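Side-chain contacts in phosphoethanolamine N-methyltransferase 1 (PDB 4KRG), which probably catalyses the S-adenosylmethionine-dependent methylation of phosphoethanolamine, an early step of phosphocholine biosynthesis in the nematode Haemonchus contortus: residues 51-56 and 122-127; 154-159 and 209-214. All blocks are in the same frame, centred on the assembly; numbering follows the deposited sequence.

Interaction 1: residues 51-56 and 122-127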
ATOM      1  N   SER A  51       8.913 -12.530  -0.321  1.00 17.07           N
ATOM      2  CA  SER A  51      10.005 -11.853  -1.006  1.00 16.52           C
ATOM      3  C   SER A  51      10.032 -10.357  -0.696  1.00 17.89           C
ATOM      4  O   SER A  51      10.980  -9.665  -1.057  1.00 20.09           O
ATOM      5  CB  SER A  51       9.927 -12.074  -2.510  1.00 20.27           C
ATOM      6  OG  SER A  51       9.018 -11.162  -3.085  1.00 24.48           O
ATOM      7  N   SER A  52       9.005  -9.861  -0.010  1.00 15.71           N
ATOM      8  CA  SER A  52       8.952  -8.442   0.337  1.00 17.26           C
ATOM      9  C   SER A  52       9.546  -8.169   1.715  1.00 17.41           C
ATOM     10  O   SER A  52       9.751  -7.020   2.092  1.00 17.78           O
ATOM     11  CB  SER A  52       7.515  -7.921   0.280  1.00 19.32           C
ATOM     12  OG  SER A  52       6.784  -8.312   1.427  1.00 21.88           O
ATOM     13  N   LEU A  53       9.822  -9.231   2.462  1.00 14.41           N
ATOM     14  CA  LEU A  53      10.350  -9.096   3.817  1.00 12.58           C
ATOM     15  C   LEU A  53      11.863  -8.877   3.858  1.00 13.45           C
ATOM     16  O   LEU A  53      12.588  -9.277   2.951  1.00 14.92           O
ATOM     17  CB  LEU A  53       9.995 -10.331   4.655  1.00 14.39           C
ATOM     18  CG  LEU A  53       8.518 -10.688   4.803  1.00 15.46           C
ATOM     19  CD1 LEU A  53       8.368 -11.922   5.685  1.00 16.90           C
ATOM     20  CD2 LEU A  53       7.752  -9.529   5.389  1.00 16.32           C
ATOM     21  N   PRO A  54      12.346  -8.235   4.923  1.00 17.86           N
ATOM     22  CA  PRO A  54      13.798  -8.202   5.096  1.00 18.38           C
ATOM     23  C   PRO A  54      14.343  -9.604   5.367  1.00 17.10           C
ATOM     24  O   PRO A  54      13.585 -10.502   5.737  1.00 16.69           O
ATOM     25  CB  PRO A  54      13.993  -7.301   6.322  1.00 22.14           C
ATOM     26  CG  PRO A  54      12.646  -7.162   6.946  1.00 22.19           C
ATOM     27  CD  PRO A  54      11.642  -7.368   5.881  1.00 21.15           C
ATOM     28  N   HIS A  55      15.640  -9.794   5.150  1.00 17.36           N
ATOM     29  CA  HIS A  55      16.285 -11.053   5.491  1.00 14.02           C
ATOM     30  C   HIS A  55      16.153 -11.299   6.987  1.00 14.71           C
ATOM     31  O   HIS A  55      16.174 -10.359   7.785  1.00 15.00           O
ATOM     32  CB  HIS A  55      17.754 -11.017   5.095  1.00 15.32           C
ATOM     33  CG  HIS A  55      17.990 -11.173   3.626  1.00 19.11           C
ATOM     34  ND1 HIS A  55      18.695 -12.225   3.097  1.00 25.64           N
ATOM     35  CD2 HIS A  55      17.621 -10.394   2.580  1.00 24.41           C
ATOM     36  CE1 HIS A  55      18.755 -12.097   1.783  1.00 26.91           C
ATOM     37  NE2 HIS A  55      18.112 -10.995   1.443  1.00 28.68           N
ATOM     38  N   LEU A  56      16.039 -12.564   7.373  1.00 14.98           N
ATOM     39  CA  LEU A  56      15.674 -12.905   8.747  1.00 15.71           C
ATOM     40  C   LEU A  56      16.754 -13.637   9.542  1.00 16.70           C
ATOM     41  O   LEU A  56      16.493 -14.100  10.650  1.00 16.65           O
ATOM     42  CB  LEU A  56      14.384 -13.724   8.752  1.00 18.28           C
ATOM     43  CG  LEU A  56      13.174 -13.073   8.076  1.00 17.38           C
ATOM     44  CD1 LEU A  56      12.029 -14.051   7.997  1.00 21.22           C
ATOM     45  CD2 LEU A  56      12.751 -11.831   8.834  1.00 16.51           C
ATOM     46  N   VAL A 122      10.940  -9.339  19.877  1.00 21.45           N
ATOM     47  CA  VAL A 122      11.004  -9.827  18.493  1.00 19.65           C
ATOM     48  C   VAL A 122      11.572  -8.789  17.531  1.00 20.05           C
ATOM     49  O   VAL A 122      11.654  -7.603  17.852  1.00 20.16           O
ATOM     50  CB  VAL A 122       9.630 -10.316  17.951  1.00 23.70           C
ATOM     51  CG1 VAL A 122       9.142 -11.534  18.715  1.00 24.64           C
ATOM     52  CG2 VAL A 122       8.601  -9.205  18.001  1.00 19.90           C
ATOM     53  N   ASP A 123      11.965  -9.254  16.352  1.00 17.60           N
ATOM     54  CA  ASP A 123      12.497  -8.385  15.315  1.00 17.66           C
ATOM     55  C   ASP A 123      11.493  -8.184  14.198  1.00 15.97           C
ATOM     56  O   ASP A 123      11.515  -7.165  13.514  1.00 17.35           O
ATOM     57  CB  ASP A 123      13.777  -8.980  14.739  1.00 18.41           C
ATOM     58  CG  ASP A 123      14.866  -9.107  15.774  1.00 21.06           C
ATOM     59  OD1 ASP A 123      15.336  -8.057  16.250  1.00 22.02           O
ATOM     60  OD2 ASP A 123      15.242 -10.247  16.127  1.00 24.01           O
ATOM     61  N   LEU A 124      10.625  -9.170  14.009  1.00 16.26           N
ATOM     62  CA  LEU A 124       9.574  -9.087  13.000  1.00 15.37           C
ATOM     63  C   LEU A 124       8.247  -9.553  13.580  1.00 16.89           C
ATOM     64  O   LEU A 124       8.163 -10.634  14.156  1.00 16.32           O
ATOM     65  CB  LEU A 124       9.923  -9.945  11.782  1.00 12.34           C
ATOM     66  CG  LEU A 124       8.857 -10.055  10.678  1.00 14.44           C
ATOM     67  CD1 LEU A 124       8.611  -8.713  10.013  1.00 16.65           C
ATOM     68  CD2 LEU A 124       9.256 -11.090   9.637  1.00 15.35           C
ATOM     69  N   VAL A 125       7.223  -8.720  13.451  1.00 16.34           N
ATOM     70  CA  VAL A 125       5.861  -9.140  13.725  1.00 15.46           C
ATOM     71  C   VAL A 125       5.223  -9.382  12.366  1.00 16.74           C
ATOM     72  O   VAL A 125       5.038  -8.450  11.585  1.00 17.18           O
ATOM     73  CB  VAL A 125       5.077  -8.067  14.525  1.00 15.20           C
ATOM     74  CG1 VAL A 125       3.589  -8.414  14.609  1.00 14.17           C
ATOM     75  CG2 VAL A 125       5.655  -7.925  15.923  1.00 16.25           C
ATOM     76  N   PHE A 126       4.928 -10.640  12.065  1.00 15.99           N
ATOM     77  CA  PHE A 126       4.403 -10.986  10.758  1.00 12.74           C
ATOM     78  C   PHE A 126       2.933 -11.338  10.835  1.00 13.65           C
ATOM     79  O   PHE A 126       2.530 -12.204  11.614  1.00 14.11           O
ATOM     80  CB  PHE A 126       5.161 -12.166  10.155  1.00 14.85           C
ATOM     81  CG  PHE A 126       4.652 -12.572   8.800  1.00 13.38           C
ATOM     82  CD1 PHE A 126       5.147 -11.969   7.650  1.00 12.84           C
ATOM     83  CD2 PHE A 126       3.666 -13.543   8.672  1.00 12.32           C
ATOM     84  CE1 PHE A 126       4.673 -12.333   6.396  1.00 11.50           C
ATOM     85  CE2 PHE A 126       3.185 -13.907   7.416  1.00 12.73           C
ATOM     86  CZ  PHE A 126       3.688 -13.300   6.285  1.00 12.18           C
ATOM     87  N   THR A 127       2.130 -10.674  10.015  1.00 13.59           N
ATOM     88  CA  THR A 127       0.736 -11.039   9.873  1.00 12.90           C
ATOM     89  C   THR A 127       0.357 -11.005   8.400  1.00 13.03           C
ATOM     90  O   THR A 127       1.023 -10.366   7.586  1.00 13.68           O
ATOM     91  CB  THR A 127      -0.193 -10.095  10.656  1.00 15.44           C
ATOM     92  OG1 THR A 127      -0.140  -8.791  10.071  1.00 18.33           O
ATOM     93  CG2 THR A 127       0.201 -10.023  12.129  1.00 13.38           C
TER
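Leu53 and Leu56 reach from the loop that follows helix 38-50 onto Leu124 and Phe126, two residues on one face of strand 122-126. The tight part is made of methyl groups. Leu124 CD2 packs against two partners that approach it from roughly perpendicular directions, Leu56 CD2 at 3.7 Å and, more loosely, Leu53 CD1 at 4.1 Å. The same Leu53 CD1 then serves the aromatic ring, lying 3.8 Å from both Phe126 CD1 and Phe126 CE1, so that the methyl sits across that ring bond. Leu53 thus bridges residues i and i+2 of the strand. Both strand side chains set out toward the loop, and with CG anti to the backbone N (chi1 175° in Leu124 and 180° in Phe126) they extend away from their own N atoms.

Beyond this cluster the fit slackens. Pro54, in a partly exposed position, starts toward the strand, but its side chain stays 5.3 Å away and adds little buried surface. Asp123, near the start of 122-127, does not touch 51-56 and forms a salt bridge with Arg151. Leu75 of helix 70-78 touches both leucines of the loop and Phe126, while the Phe126 ring also meets His157 with nearly parallel planes.

Strand 122-126 belongs to the Rossmann-like methyltransferase core, and the side chain of Phe126 lies about 6 Å from the bound S-adenosylhomocysteine. Without polar pairing across it, the contact depends on hydrophobic burial and shape, joining the loop to the strand through dispersion forces that impose little directional constraint.

Interaction 2: residues 154-159 and 209-214; sequences GYIHLR and WKFDVQ
Ile156 and Phe211 supply the purely apolar part of this contact, between two strands that run side by side with strand 231-240 between them; the nearest CA atoms, those of Tyr155 and Phe211, are still 8.9 Å apart. Side chains reach past that middle strand on both of its faces. Ile156 CG2, the branch lodged between the backbone N and the carbonyl carbon, meets Phe211 CE1 at 4.0 Å, one methyl against one corner of the ring.

The second kind of contact is between a ring and an amide, on the other face of the strands. Tyr155 CE1 comes to 4.1 Å from Gln214 CD and sits almost directly above the plane of the amide, so that the edge of the phenol is directed at the flat side of the carboxamide. The two planes are 89° apart, nearly perpendicular. A bend in the glutamine chain at chi2 (-140°) helps to turn the flat side of its amide to the edge of the ring.

Water provides the polar link. One molecule lies 2.9 Å from Tyr155 OH and donates to Gln214 OE1 at 2.6 Å; the other, more loosely placed, is 3.2 Å from Tyr155 OH and accepts from Gln214 NE2. The phenol oxygen and both ends of the amide are therefore joined through two solvent bridges, and the donation to OE1 and acceptance from NE2 are consistent with this setting of the amide.

Strand 231-240 runs antiparallel to both strands, with Thr236 touching Phe211, and Leu235 and Lys237 touching Tyr155. The apolar face is covered by helices: Leu143 and Ala146 of helix 136-149 lie on Ile156, while Met147 of that helix and Leu196 of helix 189-198 close over Phe211.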
ATOM      1  N   GLY A 154      13.139  -2.775  14.310  1.00 19.94           N
ATOM      2  CA  GLY A 154      12.274  -3.904  14.011  1.00 18.41           C
ATOM      3  C   GLY A 154      11.199  -3.572  12.993  1.00 15.99           C
ATOM      4  O   GLY A 154      10.901  -2.409  12.751  1.00 18.85           O
ATOM      5  N   TYR A 155      10.601  -4.601  12.408  1.00 14.40           N
ATOM      6  CA  TYR A 155       9.591  -4.423  11.373  1.00 13.06           C
ATOM      7  C   TYR A 155       8.296  -5.146  11.704  1.00 15.44           C
ATOM      8  O   TYR A 155       8.285  -6.113  12.468  1.00 15.31           O
ATOM      9  CB  TYR A 155      10.095  -4.988  10.057  1.00 16.11           C
ATOM     10  CG  TYR A 155      11.189  -4.201   9.378  1.00 17.22           C
ATOM     11  CD1 TYR A 155      10.885  -3.248   8.419  1.00 17.92           C
ATOM     12  CD2 TYR A 155      12.525  -4.447   9.661  1.00 17.75           C
ATOM     13  CE1 TYR A 155      11.882  -2.550   7.776  1.00 17.43           C
ATOM     14  CE2 TYR A 155      13.528  -3.756   9.021  1.00 17.90           C
ATOM     15  CZ  TYR A 155      13.201  -2.811   8.079  1.00 20.45           C
ATOM     16  OH  TYR A 155      14.199  -2.124   7.443  1.00 22.84           O
ATOM     17  N   ILE A 156       7.202  -4.668  11.116  1.00 13.89           N
ATOM     18  CA  ILE A 156       5.940  -5.390  11.127  1.00 15.64           C
ATOM     19  C   ILE A 156       5.420  -5.470   9.697  1.00 15.85           C
ATOM     20  O   ILE A 156       5.473  -4.491   8.950  1.00 14.61           O
ATOM     21  CB  ILE A 156       4.892  -4.758  12.097  1.00 17.21           C
ATOM     22  CG1 ILE A 156       3.531  -5.437  11.952  1.00 18.45           C
ATOM     23  CG2 ILE A 156       4.774  -3.252  11.899  1.00 18.47           C
ATOM     24  CD1 ILE A 156       2.525  -4.991  12.995  1.00 22.84           C
ATOM     25  N   HIS A 157       4.969  -6.654   9.306  1.00 13.61           N
ATOM     26  CA  HIS A 157       4.330  -6.822   8.015  1.00 12.57           C
ATOM     27  C   HIS A 157       2.838  -7.023   8.232  1.00 13.51           C
ATOM     28  O   HIS A 157       2.431  -7.837   9.062  1.00 13.44           O
ATOM     29  CB  HIS A 157       4.894  -8.030   7.267  1.00 13.47           C
ATOM     30  CG  HIS A 157       4.174  -8.325   5.986  1.00 14.18           C
ATOM     31  ND1 HIS A 157       3.027  -9.083   5.938  1.00 14.20           N
ATOM     32  CD2 HIS A 157       4.441  -7.953   4.712  1.00 12.59           C
ATOM     33  CE1 HIS A 157       2.611  -9.168   4.683  1.00 14.30           C
ATOM     34  NE2 HIS A 157       3.448  -8.487   3.924  1.00 12.58           N
ATOM     35  N   LEU A 158       2.030  -6.288   7.474  1.00 11.11           N
ATOM     36  CA  LEU A 158       0.589  -6.494   7.483  1.00 12.47           C
ATOM     37  C   LEU A 158       0.095  -6.596   6.050  1.00 12.15           C
ATOM     38  O   LEU A 158       0.667  -6.001   5.154  1.00 13.44           O
ATOM     39  CB  LEU A 158      -0.104  -5.344   8.198  1.00 15.18           C
ATOM     40  CG  LEU A 158       0.381  -5.126   9.633  1.00 16.26           C
ATOM     41  CD1 LEU A 158       0.645  -3.651   9.877  1.00 19.80           C
ATOM     42  CD2 LEU A 158      -0.637  -5.648  10.621  1.00 19.16           C
ATOM     43  N   ARG A 159      -0.957  -7.373   5.844  1.00 14.08           N
ATOM     44  CA  ARG A 159      -1.594  -7.496   4.542  1.00 13.05           C
ATOM     45  C   ARG A 159      -3.078  -7.669   4.791  1.00 13.69           C
ATOM     46  O   ARG A 159      -3.481  -8.547   5.554  1.00 13.04           O
ATOM     47  CB  ARG A 159      -1.062  -8.715   3.793  1.00 11.73           C
ATOM     48  CG  ARG A 159      -1.740  -8.936   2.445  1.00 13.79           C
ATOM     49  CD  ARG A 159      -2.892  -9.932   2.508  1.00 14.32           C
ATOM     50  NE  ARG A 159      -3.320 -10.308   1.163  1.00 13.91           N
ATOM     51  CZ  ARG A 159      -2.741 -11.257   0.434  1.00 15.57           C
ATOM     52  NH1 ARG A 159      -1.710 -11.943   0.918  1.00 13.89           N
ATOM     53  NH2 ARG A 159      -3.194 -11.522  -0.781  1.00 16.82           N
ATOM     54  N   TRP A 209       8.343   6.407  20.004  1.00 26.05           N
ATOM     55  CA  TRP A 209       8.520   5.697  18.750  1.00 22.82           C
ATOM     56  C   TRP A 209       7.423   6.023  17.756  1.00 23.39           C
ATOM     57  O   TRP A 209       6.323   6.413  18.136  1.00 26.75           O
ATOM     58  CB  TRP A 209       8.575   4.194  19.002  1.00 22.10           C
ATOM     59  CG  TRP A 209       9.678   3.833  19.931  1.00 26.01           C
ATOM     60  CD1 TRP A 209       9.599   3.694  21.283  1.00 27.82           C
ATOM     61  CD2 TRP A 209      11.033   3.597  19.569  1.00 27.50           C
ATOM     62  NE1 TRP A 209      10.833   3.372  21.792  1.00 29.74           N
ATOM     63  CE2 TRP A 209      11.735   3.301  20.762  1.00 29.09           C
ATOM     64  CE3 TRP A 209      11.737   3.588  18.365  1.00 28.08           C
ATOM     65  CZ2 TRP A 209      13.095   3.011  20.772  1.00 31.05           C
ATOM     66  CZ3 TRP A 209      13.081   3.301  18.374  1.00 29.64           C
ATOM     67  CH2 TRP A 209      13.749   3.016  19.570  1.00 31.24           C
ATOM     68  N   LYS A 210       7.742   5.877  16.478  1.00 23.65           N
ATOM     69  CA  LYS A 210       6.748   5.979  15.426  1.00 22.09           C
ATOM     70  C   LYS A 210       7.015   4.897  14.402  1.00 21.71           C
ATOM     71  O   LYS A 210       8.059   4.244  14.427  1.00 21.39           O
ATOM     72  CB  LYS A 210       6.771   7.357  14.763  1.00 22.57           C
ATOM     73  CG  LYS A 210       8.055   7.697  14.034  1.00 22.78           C
ATOM     74  CD  LYS A 210       7.975   9.122  13.503  1.00 26.17           C
ATOM     75  CE  LYS A 210       9.310   9.588  12.961  1.00 25.09           C
ATOM     76  NZ  LYS A 210       9.215  10.982  12.459  1.00 26.64           N
ATOM     77  N   PHE A 211       6.056   4.708  13.509  1.00 21.24           N
ATOM     78  CA  PHE A 211       6.180   3.745  12.438  1.00 20.92           C
ATOM     79  C   PHE A 211       6.593   4.461  11.164  1.00 22.92           C
ATOM     80  O   PHE A 211       6.046   5.513  10.838  1.00 24.75           O
ATOM     81  CB  PHE A 211       4.838   3.050  12.236  1.00 20.48           C
ATOM     82  CG  PHE A 211       4.607   1.886  13.168  1.00 20.05           C
ATOM     83  CD1 PHE A 211       5.621   0.980  13.435  1.00 22.02           C
ATOM     84  CD2 PHE A 211       3.375   1.702  13.771  1.00 19.84           C
ATOM     85  CE1 PHE A 211       5.410  -0.094  14.282  1.00 22.90           C
ATOM     86  CE2 PHE A 211       3.155   0.633  14.616  1.00 19.92           C
ATOM     87  CZ  PHE A 211       4.170  -0.265  14.876  1.00 21.87           C
ATOM     88  N   ASP A 212       7.574   3.906  10.461  1.00 21.18           N
ATOM     89  CA  ASP A 212       7.934   4.384   9.135  1.00 21.22           C
ATOM     90  C   ASP A 212       7.360   3.394   8.127  1.00 20.32           C
ATOM     91  O   ASP A 212       7.938   2.318   7.912  1.00 17.23           O
ATOM     92  CB  ASP A 212       9.456   4.487   8.995  1.00 23.12           C
ATOM     93  CG  ASP A 212       9.895   4.895   7.597  1.00 28.23           C
ATOM     94  OD1 ASP A 212       9.066   5.420   6.828  1.00 29.91           O
ATOM     95  OD2 ASP A 212      11.081   4.699   7.263  1.00 31.66           O
ATOM     96  N   VAL A 213       6.211   3.739   7.536  1.00 18.61           N
ATOM     97  CA  VAL A 213       5.572   2.873   6.556  1.00 16.49           C
ATOM     98  C   VAL A 213       6.352   2.935   5.255  1.00 14.92           C
ATOM     99  O   VAL A 213       6.291   3.926   4.531  1.00 17.65           O
ATOM    100  CB  VAL A 213       4.117   3.257   6.299  1.00 16.13           C
ATOM    101  CG1 VAL A 213       3.465   2.225   5.411  1.00 17.32           C
ATOM    102  CG2 VAL A 213       3.368   3.346   7.604  1.00 18.68           C
ATOM    103  N   GLN A 214       7.085   1.868   4.961  1.00 15.14           N
ATOM    104  CA  GLN A 214       8.041   1.898   3.871  1.00 15.99           C
ATOM    105  C   GLN A 214       7.374   1.902   2.496  1.00 17.35           C
ATOM    106  O   GLN A 214       7.907   2.465   1.540  1.00 16.67           O
ATOM    107  CB  GLN A 214       9.028   0.740   4.003  1.00 16.01           C
ATOM    108  CG  GLN A 214       9.851   0.815   5.285  1.00 20.28           C
ATOM    109  CD  GLN A 214      11.307   0.436   5.079  1.00 22.21           C
ATOM    110  OE1 GLN A 214      11.630  -0.403   4.239  1.00 25.99           O
ATOM    111  NE2 GLN A 214      12.192   1.051   5.851  1.00 25.00           N
TER
HETATM  112  O   HOH W   1      13.705  -1.981   4.556  1.00 28.13           O
HETATM  113  O   HOH W   2      15.333   0.685   6.539  1.00 31.28           O

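Interactions 1 and 2 meet at neighbouring parallel strands, 122-126 and 154-161, where Val125 O lies 2.9 Å from His157 N and Thr127 O the same distance from His157 ND1, both probable hydrogen bonds. Interaction 1 is the more buried and wholly apolar, tying a loop to a strand near the cofactor product. Interaction 2 reaches the other way, past strand 231-240 to strand 208-218, and is mixed in character: an apolar touch beneath helices on one face and a hydrated tyrosine-glutamine pair in partly exposed positions on the other. The difference follows exposure: largely buried methyl and ring packing in interaction 1 and in the Ile156-Phe211 pair, water bridging where Tyr155 and Gln214 are partly exposed.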